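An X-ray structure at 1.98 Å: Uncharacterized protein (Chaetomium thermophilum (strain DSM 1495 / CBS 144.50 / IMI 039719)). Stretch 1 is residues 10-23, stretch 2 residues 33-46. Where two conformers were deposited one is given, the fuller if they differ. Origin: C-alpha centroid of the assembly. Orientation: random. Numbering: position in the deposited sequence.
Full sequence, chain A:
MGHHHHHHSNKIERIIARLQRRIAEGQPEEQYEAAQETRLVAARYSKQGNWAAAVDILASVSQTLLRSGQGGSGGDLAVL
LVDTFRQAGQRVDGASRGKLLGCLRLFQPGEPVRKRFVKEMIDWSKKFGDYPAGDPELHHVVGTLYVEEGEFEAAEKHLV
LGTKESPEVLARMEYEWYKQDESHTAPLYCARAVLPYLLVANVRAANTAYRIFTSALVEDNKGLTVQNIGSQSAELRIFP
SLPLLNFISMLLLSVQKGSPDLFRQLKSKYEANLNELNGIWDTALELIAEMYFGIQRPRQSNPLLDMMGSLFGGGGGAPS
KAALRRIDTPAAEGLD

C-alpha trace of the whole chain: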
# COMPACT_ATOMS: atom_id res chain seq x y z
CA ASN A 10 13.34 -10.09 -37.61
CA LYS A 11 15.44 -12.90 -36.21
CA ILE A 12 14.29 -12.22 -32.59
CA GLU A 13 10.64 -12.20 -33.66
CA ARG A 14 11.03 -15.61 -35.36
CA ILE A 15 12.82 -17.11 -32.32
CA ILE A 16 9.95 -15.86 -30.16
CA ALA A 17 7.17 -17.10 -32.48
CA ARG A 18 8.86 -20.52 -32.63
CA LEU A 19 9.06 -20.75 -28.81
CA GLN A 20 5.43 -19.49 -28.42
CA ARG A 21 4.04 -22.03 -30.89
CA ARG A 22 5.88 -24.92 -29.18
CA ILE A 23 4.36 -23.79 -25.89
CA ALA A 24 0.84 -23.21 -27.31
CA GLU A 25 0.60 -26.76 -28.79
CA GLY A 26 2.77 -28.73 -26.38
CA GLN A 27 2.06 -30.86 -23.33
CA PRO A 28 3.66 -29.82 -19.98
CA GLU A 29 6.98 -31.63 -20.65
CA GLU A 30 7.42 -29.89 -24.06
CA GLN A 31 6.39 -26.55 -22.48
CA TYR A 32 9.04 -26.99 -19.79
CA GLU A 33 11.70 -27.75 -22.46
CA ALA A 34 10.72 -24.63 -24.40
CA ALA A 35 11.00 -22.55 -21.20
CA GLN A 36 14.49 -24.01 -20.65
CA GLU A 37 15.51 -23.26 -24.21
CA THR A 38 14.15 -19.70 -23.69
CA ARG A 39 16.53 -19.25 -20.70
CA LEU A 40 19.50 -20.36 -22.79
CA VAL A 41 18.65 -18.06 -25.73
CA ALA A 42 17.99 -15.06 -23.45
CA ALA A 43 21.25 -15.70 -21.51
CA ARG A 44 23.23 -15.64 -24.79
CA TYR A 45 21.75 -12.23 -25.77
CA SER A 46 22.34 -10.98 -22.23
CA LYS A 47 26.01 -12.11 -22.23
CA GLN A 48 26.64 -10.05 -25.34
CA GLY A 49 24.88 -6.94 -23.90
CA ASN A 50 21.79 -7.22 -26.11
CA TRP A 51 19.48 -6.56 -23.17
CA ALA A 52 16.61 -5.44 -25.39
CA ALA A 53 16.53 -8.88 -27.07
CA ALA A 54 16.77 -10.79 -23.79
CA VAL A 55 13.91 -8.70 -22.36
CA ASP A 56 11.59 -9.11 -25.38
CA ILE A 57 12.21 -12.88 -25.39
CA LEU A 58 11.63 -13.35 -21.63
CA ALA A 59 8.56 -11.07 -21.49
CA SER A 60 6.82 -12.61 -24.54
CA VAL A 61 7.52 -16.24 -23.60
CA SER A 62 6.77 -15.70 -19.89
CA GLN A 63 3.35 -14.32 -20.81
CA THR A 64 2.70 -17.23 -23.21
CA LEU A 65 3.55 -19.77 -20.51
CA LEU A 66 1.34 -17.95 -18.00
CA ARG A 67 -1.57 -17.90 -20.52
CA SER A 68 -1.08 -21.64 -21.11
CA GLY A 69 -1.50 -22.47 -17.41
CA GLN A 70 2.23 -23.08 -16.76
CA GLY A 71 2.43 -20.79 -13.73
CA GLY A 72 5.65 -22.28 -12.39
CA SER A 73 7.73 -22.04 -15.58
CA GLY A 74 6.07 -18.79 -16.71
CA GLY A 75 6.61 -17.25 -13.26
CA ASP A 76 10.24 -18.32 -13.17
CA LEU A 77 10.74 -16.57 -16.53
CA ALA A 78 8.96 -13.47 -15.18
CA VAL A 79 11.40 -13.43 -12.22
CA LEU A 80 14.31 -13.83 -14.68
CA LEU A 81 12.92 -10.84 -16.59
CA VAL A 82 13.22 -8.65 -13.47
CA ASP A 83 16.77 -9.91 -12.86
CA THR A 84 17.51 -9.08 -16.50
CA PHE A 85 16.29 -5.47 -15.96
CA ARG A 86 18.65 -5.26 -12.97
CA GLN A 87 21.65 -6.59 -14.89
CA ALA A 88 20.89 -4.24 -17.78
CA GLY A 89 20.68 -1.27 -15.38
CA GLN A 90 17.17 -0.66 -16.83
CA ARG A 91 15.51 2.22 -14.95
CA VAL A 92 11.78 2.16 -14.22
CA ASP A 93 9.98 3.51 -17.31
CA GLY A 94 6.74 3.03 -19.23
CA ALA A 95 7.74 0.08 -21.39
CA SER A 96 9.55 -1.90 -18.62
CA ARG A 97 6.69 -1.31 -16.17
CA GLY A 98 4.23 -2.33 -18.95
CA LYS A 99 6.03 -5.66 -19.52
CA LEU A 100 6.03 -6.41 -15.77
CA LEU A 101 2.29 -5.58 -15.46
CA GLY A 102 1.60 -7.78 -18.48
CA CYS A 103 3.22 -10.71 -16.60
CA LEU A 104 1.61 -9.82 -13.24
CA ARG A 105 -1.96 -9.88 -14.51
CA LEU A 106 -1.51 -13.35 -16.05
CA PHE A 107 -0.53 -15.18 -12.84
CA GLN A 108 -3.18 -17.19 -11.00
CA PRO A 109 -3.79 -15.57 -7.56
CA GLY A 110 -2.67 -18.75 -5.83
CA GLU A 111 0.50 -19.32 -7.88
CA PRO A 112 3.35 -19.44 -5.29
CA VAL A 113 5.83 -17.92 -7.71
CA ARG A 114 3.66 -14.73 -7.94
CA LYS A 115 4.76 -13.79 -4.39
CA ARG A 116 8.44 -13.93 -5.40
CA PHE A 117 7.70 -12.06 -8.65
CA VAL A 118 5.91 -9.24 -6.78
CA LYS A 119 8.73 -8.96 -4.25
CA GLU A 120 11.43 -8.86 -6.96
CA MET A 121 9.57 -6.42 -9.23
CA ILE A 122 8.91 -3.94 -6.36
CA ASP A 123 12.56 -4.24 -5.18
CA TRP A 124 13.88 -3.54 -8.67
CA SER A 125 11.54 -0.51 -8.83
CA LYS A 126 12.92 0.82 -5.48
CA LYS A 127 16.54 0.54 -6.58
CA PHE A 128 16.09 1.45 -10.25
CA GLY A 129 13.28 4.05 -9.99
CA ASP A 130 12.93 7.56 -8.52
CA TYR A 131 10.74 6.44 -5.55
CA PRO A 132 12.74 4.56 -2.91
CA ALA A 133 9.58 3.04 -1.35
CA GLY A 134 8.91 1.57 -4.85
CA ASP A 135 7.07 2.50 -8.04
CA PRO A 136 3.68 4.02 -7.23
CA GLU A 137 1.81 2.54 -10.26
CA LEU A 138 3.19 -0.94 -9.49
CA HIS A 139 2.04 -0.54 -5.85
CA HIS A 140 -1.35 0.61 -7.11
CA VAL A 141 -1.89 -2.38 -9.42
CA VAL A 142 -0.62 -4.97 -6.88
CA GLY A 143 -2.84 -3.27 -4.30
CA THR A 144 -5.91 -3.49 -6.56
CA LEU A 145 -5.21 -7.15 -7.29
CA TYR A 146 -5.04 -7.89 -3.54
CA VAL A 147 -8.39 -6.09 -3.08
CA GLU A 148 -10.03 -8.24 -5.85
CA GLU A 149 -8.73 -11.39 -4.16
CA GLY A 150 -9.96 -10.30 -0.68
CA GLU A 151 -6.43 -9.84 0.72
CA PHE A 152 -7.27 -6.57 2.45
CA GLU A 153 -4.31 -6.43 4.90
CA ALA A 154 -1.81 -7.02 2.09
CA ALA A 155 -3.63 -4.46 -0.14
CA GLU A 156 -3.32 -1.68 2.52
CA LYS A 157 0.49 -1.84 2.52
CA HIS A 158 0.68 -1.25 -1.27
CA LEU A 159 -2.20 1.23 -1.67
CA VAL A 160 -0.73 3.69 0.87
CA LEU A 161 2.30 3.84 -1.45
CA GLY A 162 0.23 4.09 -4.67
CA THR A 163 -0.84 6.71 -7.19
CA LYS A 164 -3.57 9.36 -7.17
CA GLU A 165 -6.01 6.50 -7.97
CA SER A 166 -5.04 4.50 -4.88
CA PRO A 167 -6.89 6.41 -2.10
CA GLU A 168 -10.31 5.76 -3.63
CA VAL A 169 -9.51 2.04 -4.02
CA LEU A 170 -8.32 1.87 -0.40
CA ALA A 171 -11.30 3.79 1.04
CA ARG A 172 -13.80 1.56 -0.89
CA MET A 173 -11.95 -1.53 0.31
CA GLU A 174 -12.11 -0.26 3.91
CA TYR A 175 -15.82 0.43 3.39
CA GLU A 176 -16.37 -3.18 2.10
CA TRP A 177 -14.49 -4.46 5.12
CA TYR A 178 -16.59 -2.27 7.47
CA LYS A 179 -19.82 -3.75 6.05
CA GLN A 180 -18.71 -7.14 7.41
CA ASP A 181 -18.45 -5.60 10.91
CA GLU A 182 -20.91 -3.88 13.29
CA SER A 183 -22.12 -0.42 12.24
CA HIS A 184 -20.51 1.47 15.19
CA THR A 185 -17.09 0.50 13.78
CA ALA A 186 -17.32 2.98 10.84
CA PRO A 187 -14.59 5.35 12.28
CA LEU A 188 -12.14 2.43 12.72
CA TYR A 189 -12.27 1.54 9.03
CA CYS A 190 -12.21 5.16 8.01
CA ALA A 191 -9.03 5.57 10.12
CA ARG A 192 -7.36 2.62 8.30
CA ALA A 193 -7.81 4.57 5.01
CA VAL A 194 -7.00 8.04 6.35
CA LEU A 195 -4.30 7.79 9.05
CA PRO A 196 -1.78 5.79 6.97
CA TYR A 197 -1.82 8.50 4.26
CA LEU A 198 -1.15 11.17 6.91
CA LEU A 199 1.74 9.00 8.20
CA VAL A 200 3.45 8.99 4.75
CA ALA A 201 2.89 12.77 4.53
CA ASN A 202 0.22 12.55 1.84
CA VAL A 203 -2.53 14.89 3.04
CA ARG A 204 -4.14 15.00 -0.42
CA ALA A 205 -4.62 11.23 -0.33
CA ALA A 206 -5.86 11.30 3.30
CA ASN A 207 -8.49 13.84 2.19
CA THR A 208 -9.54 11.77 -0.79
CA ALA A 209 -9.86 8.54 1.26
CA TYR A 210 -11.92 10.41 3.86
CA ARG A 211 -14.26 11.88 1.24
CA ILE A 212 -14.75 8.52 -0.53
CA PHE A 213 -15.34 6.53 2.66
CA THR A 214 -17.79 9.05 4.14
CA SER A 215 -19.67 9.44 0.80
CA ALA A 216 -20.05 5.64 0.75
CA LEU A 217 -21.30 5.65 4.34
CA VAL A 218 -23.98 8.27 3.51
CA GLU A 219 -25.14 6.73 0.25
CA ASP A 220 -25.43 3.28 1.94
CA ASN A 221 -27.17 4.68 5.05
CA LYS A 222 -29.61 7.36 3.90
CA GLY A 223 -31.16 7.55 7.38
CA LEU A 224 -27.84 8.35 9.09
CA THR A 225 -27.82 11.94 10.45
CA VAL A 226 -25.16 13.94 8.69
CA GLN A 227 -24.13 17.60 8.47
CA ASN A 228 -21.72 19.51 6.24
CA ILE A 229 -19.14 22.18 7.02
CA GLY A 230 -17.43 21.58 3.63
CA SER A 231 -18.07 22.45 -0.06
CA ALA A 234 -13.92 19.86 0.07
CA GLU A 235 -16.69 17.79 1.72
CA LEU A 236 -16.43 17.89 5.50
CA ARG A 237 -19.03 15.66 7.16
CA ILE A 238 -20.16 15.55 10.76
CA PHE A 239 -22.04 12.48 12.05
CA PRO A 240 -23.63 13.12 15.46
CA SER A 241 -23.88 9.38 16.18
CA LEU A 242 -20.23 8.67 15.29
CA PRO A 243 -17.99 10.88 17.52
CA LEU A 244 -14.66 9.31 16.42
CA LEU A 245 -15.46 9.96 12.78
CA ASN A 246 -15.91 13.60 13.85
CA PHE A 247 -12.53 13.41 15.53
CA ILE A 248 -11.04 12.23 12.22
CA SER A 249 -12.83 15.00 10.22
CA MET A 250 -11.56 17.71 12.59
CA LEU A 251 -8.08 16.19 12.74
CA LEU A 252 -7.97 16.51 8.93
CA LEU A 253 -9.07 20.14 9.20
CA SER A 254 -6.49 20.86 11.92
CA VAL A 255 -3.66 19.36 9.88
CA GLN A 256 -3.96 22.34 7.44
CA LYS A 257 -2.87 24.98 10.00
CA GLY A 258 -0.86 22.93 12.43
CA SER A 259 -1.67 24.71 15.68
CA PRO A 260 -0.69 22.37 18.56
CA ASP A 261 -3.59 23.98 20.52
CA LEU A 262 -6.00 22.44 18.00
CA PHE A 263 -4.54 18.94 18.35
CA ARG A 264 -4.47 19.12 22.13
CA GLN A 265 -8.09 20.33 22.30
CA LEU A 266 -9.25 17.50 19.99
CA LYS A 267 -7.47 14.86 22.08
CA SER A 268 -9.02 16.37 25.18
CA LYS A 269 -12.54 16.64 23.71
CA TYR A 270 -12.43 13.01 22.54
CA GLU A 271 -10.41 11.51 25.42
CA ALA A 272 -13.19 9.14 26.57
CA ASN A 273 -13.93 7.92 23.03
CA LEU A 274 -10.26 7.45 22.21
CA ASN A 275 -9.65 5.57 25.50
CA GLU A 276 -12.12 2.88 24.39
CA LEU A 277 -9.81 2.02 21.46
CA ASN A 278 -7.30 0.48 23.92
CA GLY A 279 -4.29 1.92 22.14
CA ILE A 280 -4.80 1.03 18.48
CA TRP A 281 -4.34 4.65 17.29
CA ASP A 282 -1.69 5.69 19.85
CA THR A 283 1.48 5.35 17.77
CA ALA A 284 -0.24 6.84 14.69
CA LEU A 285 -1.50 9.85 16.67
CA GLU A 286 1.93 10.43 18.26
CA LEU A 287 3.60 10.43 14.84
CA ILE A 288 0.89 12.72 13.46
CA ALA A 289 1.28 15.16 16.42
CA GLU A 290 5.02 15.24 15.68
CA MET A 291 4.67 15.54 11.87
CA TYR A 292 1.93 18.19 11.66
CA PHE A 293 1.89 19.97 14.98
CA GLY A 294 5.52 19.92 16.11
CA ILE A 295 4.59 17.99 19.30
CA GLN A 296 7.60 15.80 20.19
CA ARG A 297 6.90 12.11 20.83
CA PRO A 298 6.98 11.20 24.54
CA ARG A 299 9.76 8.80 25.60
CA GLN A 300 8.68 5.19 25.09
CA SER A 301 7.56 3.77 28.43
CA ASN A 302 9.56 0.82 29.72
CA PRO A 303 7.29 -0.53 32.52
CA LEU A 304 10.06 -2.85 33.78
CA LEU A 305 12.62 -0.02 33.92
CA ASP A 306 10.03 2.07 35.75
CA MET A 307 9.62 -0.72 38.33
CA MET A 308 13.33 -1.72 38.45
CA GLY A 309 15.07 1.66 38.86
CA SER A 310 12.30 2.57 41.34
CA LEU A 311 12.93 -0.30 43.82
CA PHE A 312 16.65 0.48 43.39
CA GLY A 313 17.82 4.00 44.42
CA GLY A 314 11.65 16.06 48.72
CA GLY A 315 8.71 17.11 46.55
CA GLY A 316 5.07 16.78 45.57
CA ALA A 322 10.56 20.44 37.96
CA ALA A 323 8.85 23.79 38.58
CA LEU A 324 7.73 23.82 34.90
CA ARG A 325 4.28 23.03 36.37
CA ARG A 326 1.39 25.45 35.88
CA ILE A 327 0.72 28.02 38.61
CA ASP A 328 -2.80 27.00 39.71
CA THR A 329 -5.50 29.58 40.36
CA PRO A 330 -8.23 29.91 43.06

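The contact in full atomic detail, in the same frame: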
# COMPACT_ATOMS: atom_id res chain seq x y z
N ASN A 10 14.24 -9.04 -37.05
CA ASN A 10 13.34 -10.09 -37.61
C ASN A 10 13.70 -11.45 -37.06
O ASN A 10 12.83 -12.32 -36.90
CB ASN A 10 13.41 -10.13 -39.14
CG ASN A 10 12.06 -10.40 -39.78
OD1 ASN A 10 11.84 -11.45 -40.41
ND2 ASN A 10 11.12 -9.46 -39.60
N LYS A 11 14.99 -11.64 -36.78
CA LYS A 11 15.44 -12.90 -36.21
C LYS A 11 14.82 -13.14 -34.82
O LYS A 11 14.36 -14.26 -34.54
CB LYS A 11 16.97 -12.96 -36.13
CG LYS A 11 17.49 -14.36 -35.80
CD LYS A 11 18.98 -14.37 -35.40
CE LYS A 11 19.35 -15.75 -34.85
NZ LYS A 11 20.79 -15.86 -34.48
N ILE A 12 14.80 -12.11 -33.97
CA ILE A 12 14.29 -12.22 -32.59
C ILE A 12 12.82 -12.62 -32.63
O ILE A 12 12.39 -13.52 -31.91
CB ILE A 12 14.42 -10.89 -31.77
CG1 ILE A 12 15.81 -10.26 -31.87
CG2 ILE A 12 14.01 -11.10 -30.30
CD1 ILE A 12 16.89 -11.06 -31.25
N GLU A 13 12.07 -11.96 -33.50
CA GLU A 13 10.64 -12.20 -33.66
C GLU A 13 10.34 -13.64 -34.09
O GLU A 13 9.40 -14.26 -33.59
CB GLU A 13 10.03 -11.18 -34.63
CG GLU A 13 10.44 -9.75 -34.29
CD GLU A 13 9.51 -8.70 -34.84
OE1 GLU A 13 9.06 -8.83 -36.01
OE2 GLU A 13 9.23 -7.72 -34.10
N ARG A 14 11.16 -14.19 -34.99
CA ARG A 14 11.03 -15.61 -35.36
C ARG A 14 11.42 -16.58 -34.22
O ARG A 14 10.79 -17.62 -34.06
CB ARG A 14 11.83 -15.93 -36.62
CG ARG A 14 11.30 -15.22 -37.88
CD ARG A 14 11.83 -15.87 -39.18
NE ARG A 14 13.29 -15.93 -39.23
CZ ARG A 14 14.07 -14.92 -39.60
NH1 ARG A 14 13.54 -13.75 -39.95
NH2 ARG A 14 15.40 -15.08 -39.61
N ILE A 15 12.45 -16.26 -33.46
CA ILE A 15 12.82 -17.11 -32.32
C ILE A 15 11.66 -17.17 -31.32
O ILE A 15 11.22 -18.25 -30.92
CB ILE A 15 14.15 -16.66 -31.64
CG1 ILE A 15 15.32 -17.06 -32.52
CG2 ILE A 15 14.30 -17.29 -30.20
CD1 ILE A 15 16.51 -16.19 -32.34
N ILE A 16 11.13 -15.99 -31.02
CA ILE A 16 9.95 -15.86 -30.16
C ILE A 16 8.73 -16.64 -30.64
O ILE A 16 8.14 -17.39 -29.86
CB ILE A 16 9.60 -14.36 -29.92
CG1 ILE A 16 10.70 -13.75 -29.02
CG2 ILE A 16 8.20 -14.22 -29.24
CD1 ILE A 16 10.70 -12.24 -28.92
N ALA A 17 8.35 -16.45 -31.91
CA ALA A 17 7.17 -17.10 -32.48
C ALA A 17 7.32 -18.62 -32.40
O ALA A 17 6.36 -19.34 -32.07
CB ALA A 17 6.92 -16.62 -33.94
N ARG A 18 8.53 -19.10 -32.71
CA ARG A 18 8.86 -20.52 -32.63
C ARG A 18 8.66 -21.07 -31.22
O ARG A 18 7.98 -22.07 -31.03
CB ARG A 18 10.30 -20.75 -33.12
CG ARG A 18 10.60 -22.18 -33.55
CD ARG A 18 11.85 -22.26 -34.45
NE ARG A 18 13.08 -21.92 -33.74
CZ ARG A 18 13.87 -20.88 -34.03
NH1 ARG A 18 13.56 -20.06 -35.02
NH2 ARG A 18 14.97 -20.67 -33.32
N LEU A 19 9.24 -20.39 -30.23
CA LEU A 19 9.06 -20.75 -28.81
C LEU A 19 7.59 -20.69 -28.39
O LEU A 19 7.10 -21.61 -27.76
CB LEU A 19 9.94 -19.89 -27.89
CG LEU A 19 11.45 -20.09 -28.07
CD1 LEU A 19 12.23 -18.98 -27.39
CD2 LEU A 19 11.90 -21.49 -27.56
N GLN A 20 6.88 -19.62 -28.76
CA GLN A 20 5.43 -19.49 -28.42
C GLN A 20 4.55 -20.61 -28.99
O GLN A 20 3.68 -21.15 -28.28
CB GLN A 20 4.88 -18.13 -28.83
CG GLN A 20 5.37 -17.02 -27.92
CD GLN A 20 4.95 -15.65 -28.41
OE1 GLN A 20 4.98 -15.38 -29.60
NE2 GLN A 20 4.55 -14.79 -27.49
N ARG A 21 4.79 -20.95 -30.25
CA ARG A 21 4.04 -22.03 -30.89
C ARG A 21 4.32 -23.37 -30.21
O ARG A 21 3.38 -24.10 -29.92
CB ARG A 21 4.29 -22.10 -32.40
CG ARG A 21 3.52 -23.23 -33.10
CD ARG A 21 2.89 -22.78 -34.41
NE ARG A 21 1.98 -21.65 -34.24
CZ ARG A 21 1.12 -21.22 -35.16
NH1 ARG A 21 1.05 -21.83 -36.33
NH2 ARG A 21 0.33 -20.18 -34.91
N ARG A 22 5.58 -23.69 -29.93
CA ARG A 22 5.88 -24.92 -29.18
C ARG A 22 5.12 -24.99 -27.86
O ARG A 22 4.60 -26.05 -27.49
CB ARG A 22 7.38 -25.07 -28.92
CG ARG A 22 8.16 -25.46 -30.15
CD ARG A 22 9.64 -25.42 -29.89
NE ARG A 22 10.05 -26.32 -28.81
CZ ARG A 22 11.26 -26.30 -28.27
NH1 ARG A 22 12.16 -25.43 -28.70
NH2 ARG A 22 11.58 -27.15 -27.30
N ILE A 23 5.05 -23.85 -27.16
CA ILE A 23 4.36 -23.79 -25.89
C ILE A 23 2.84 -23.88 -26.06
O ILE A 23 2.17 -24.59 -25.30
CB ILE A 23 4.75 -22.52 -25.11
CG1 ILE A 23 6.18 -22.64 -24.58
CG2 ILE A 23 3.76 -22.26 -23.96
CD1 ILE A 23 6.85 -21.29 -24.42
N GLU A 33 10.50 -27.78 -21.60
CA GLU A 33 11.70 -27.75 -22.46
C GLU A 33 11.84 -26.42 -23.21
O GLU A 33 12.94 -25.87 -23.33
CB GLU A 33 11.72 -28.93 -23.45
CG GLU A 33 11.93 -30.29 -22.79
CD GLU A 33 13.36 -30.50 -22.26
OE1 GLU A 33 14.26 -29.67 -22.55
OE2 GLU A 33 13.58 -31.51 -21.55
N ALA A 34 10.72 -25.92 -23.73
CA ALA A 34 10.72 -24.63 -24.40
C ALA A 34 11.11 -23.50 -23.45
O ALA A 34 11.83 -22.57 -23.85
CB ALA A 34 9.36 -24.36 -25.03
N ALA A 35 10.64 -23.57 -22.20
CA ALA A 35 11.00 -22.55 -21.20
C ALA A 35 12.50 -22.62 -20.93
O ALA A 35 13.16 -21.59 -20.81
CB ALA A 35 10.20 -22.73 -19.91
N GLN A 36 13.05 -23.84 -20.86
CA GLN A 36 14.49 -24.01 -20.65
C GLN A 36 15.31 -23.50 -21.82
O GLN A 36 16.39 -22.90 -21.63
CB GLN A 36 14.85 -25.47 -20.32
CG GLN A 36 14.32 -25.92 -18.94
CD GLN A 36 14.78 -25.02 -17.80
OE1 GLN A 36 15.98 -24.82 -17.59
NE2 GLN A 36 13.82 -24.47 -17.05
N GLU A 37 14.82 -23.74 -23.03
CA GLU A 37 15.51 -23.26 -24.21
C GLU A 37 15.41 -21.73 -24.24
O GLU A 37 16.33 -21.06 -24.67
CB GLU A 37 14.89 -23.86 -25.46
CG GLU A 37 15.59 -23.46 -26.77
CD GLU A 37 15.00 -24.16 -27.95
OE1 GLU A 37 14.65 -25.36 -27.80
OE2 GLU A 37 14.88 -23.51 -29.02
N THR A 38 14.29 -21.17 -23.78
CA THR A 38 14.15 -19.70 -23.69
C THR A 38 15.23 -19.10 -22.78
O THR A 38 15.83 -18.07 -23.11
CB THR A 38 12.73 -19.30 -23.21
OG1 THR A 38 11.76 -19.88 -24.09
CG2 THR A 38 12.53 -17.75 -23.19
N ARG A 39 15.48 -19.73 -21.63
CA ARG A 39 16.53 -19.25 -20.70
C ARG A 39 17.88 -19.22 -21.38
O ARG A 39 18.64 -18.26 -21.19
CB ARG A 39 16.67 -20.17 -19.47
CG ARG A 39 15.48 -20.19 -18.53
CD ARG A 39 15.80 -21.16 -17.38
NE ARG A 39 17.06 -20.83 -16.69
CZ ARG A 39 17.91 -21.71 -16.17
NH1 ARG A 39 17.69 -23.03 -16.27
NH2 ARG A 39 19.02 -21.27 -15.56
N LEU A 40 18.22 -20.29 -22.11
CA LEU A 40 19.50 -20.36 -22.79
C LEU A 40 19.62 -19.25 -23.86
O LEU A 40 20.63 -18.56 -23.91
CB LEU A 40 19.73 -21.75 -23.41
CG LEU A 40 21.13 -22.14 -23.89
CD1 LEU A 40 22.18 -22.24 -22.73
CD2 LEU A 40 21.06 -23.48 -24.64
N VAL A 41 18.60 -19.08 -24.69
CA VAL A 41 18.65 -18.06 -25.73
C VAL A 41 18.78 -16.64 -25.12
O VAL A 41 19.63 -15.82 -25.57
CB VAL A 41 17.43 -18.17 -26.66
CG1 VAL A 41 17.40 -17.05 -27.64
CG2 VAL A 41 17.46 -19.52 -27.41
N ALA A 42 17.94 -16.34 -24.12
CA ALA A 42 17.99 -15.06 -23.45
C ALA A 42 19.37 -14.82 -22.81
O ALA A 42 19.93 -13.71 -22.91
CB ALA A 42 16.89 -14.96 -22.36
N ALA A 43 19.92 -15.84 -22.15
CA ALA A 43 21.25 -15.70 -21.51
C ALA A 43 22.33 -15.39 -22.56
O ALA A 43 23.21 -14.55 -22.31
CB ALA A 43 21.62 -16.94 -20.67
N ARG A 44 22.28 -16.03 -23.72
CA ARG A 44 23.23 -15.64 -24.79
C ARG A 44 23.13 -14.17 -25.21
O ARG A 44 24.16 -13.50 -25.33
CB ARG A 44 23.07 -16.52 -26.01
CG ARG A 44 23.67 -17.91 -25.81
CD ARG A 44 23.06 -18.87 -26.83
NE ARG A 44 23.57 -20.23 -26.67
CZ ARG A 44 23.03 -21.29 -27.26
NH1 ARG A 44 21.94 -21.17 -28.03
NH2 ARG A 44 23.57 -22.49 -27.06
N TYR A 45 21.91 -13.66 -25.44
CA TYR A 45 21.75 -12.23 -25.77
C TYR A 45 22.24 -11.33 -24.64
O TYR A 45 22.92 -10.33 -24.89
CB TYR A 45 20.30 -11.87 -26.16
CG TYR A 45 19.99 -12.29 -27.58
CD1 TYR A 45 20.63 -11.68 -28.67
CD2 TYR A 45 19.07 -13.32 -27.83
CE1 TYR A 45 20.34 -12.07 -29.98
CE2 TYR A 45 18.79 -13.73 -29.13
CZ TYR A 45 19.43 -13.10 -30.19
OH TYR A 45 19.14 -13.50 -31.48
N SER A 46 21.90 -11.70 -23.41
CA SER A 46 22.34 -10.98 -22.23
C SER A 46 23.86 -10.90 -22.13
O SER A 46 24.39 -9.84 -21.86
CB SER A 46 21.80 -11.63 -20.95
OG SER A 46 20.46 -11.29 -20.82
O HOH W 1 14.83 -20.77 -30.16
O HOH W 2 12.42 -23.47 -30.79
O HOH W 3 14.42 -27.54 -26.75

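The one charged pair of this contact is unusually tight and wet: Arg22 NH1 donates to Glu37 OE1 at 2.6 Å, nearly straight at 173°, in a salt bridge with three waters bonded to its carboxylate, two of them also to Arg22. One water accepts from Arg22 NH2 (2.9 Å) and donates to Glu37 OE1 (2.4 Å), closing a second path between the same two side chains. Another takes Arg22 NH1 (2.9 Å) and gives to Glu37 OE2 (3.0 Å), with a weak bond from Arg18 NE (3.4 Å). Through water, then, Arg18 joins a carboxylate it does not touch directly.

The two helices run nearly antiparallel, at 160°, and their axes approach to 9.7 Å. The backbones are nearest at an alanine: Leu19 CA lies 6.1 Å from Ala34 CA, against 8.8 Å between Ile15 CA and Val41 CA. Ala34 CB packs on Ile23 CG1 at 3.6 Å, while Ala34 CA lies over one face of the Arg22 guanidinium, whose edge meets Glu37. Leu19 CD1 reaches Thr38 OG1 at 3.5 Å; that hydroxyl's proton goes to its own helix, donated to Ala34 O at 2.7 Å.

Farther along, where the backbones stand wider apart, the facing residues of stretch 2 are Val41 and then Tyr45. Ile15 CG2 meets Val41 CG1 at 4.0 Å, and Ile12 CD1 lies 3.4 Å from Tyr45 CZ. The pattern reads simply: a small residue at the close end, an aromatic at the wide end, and the charged pair at the partly exposed edge.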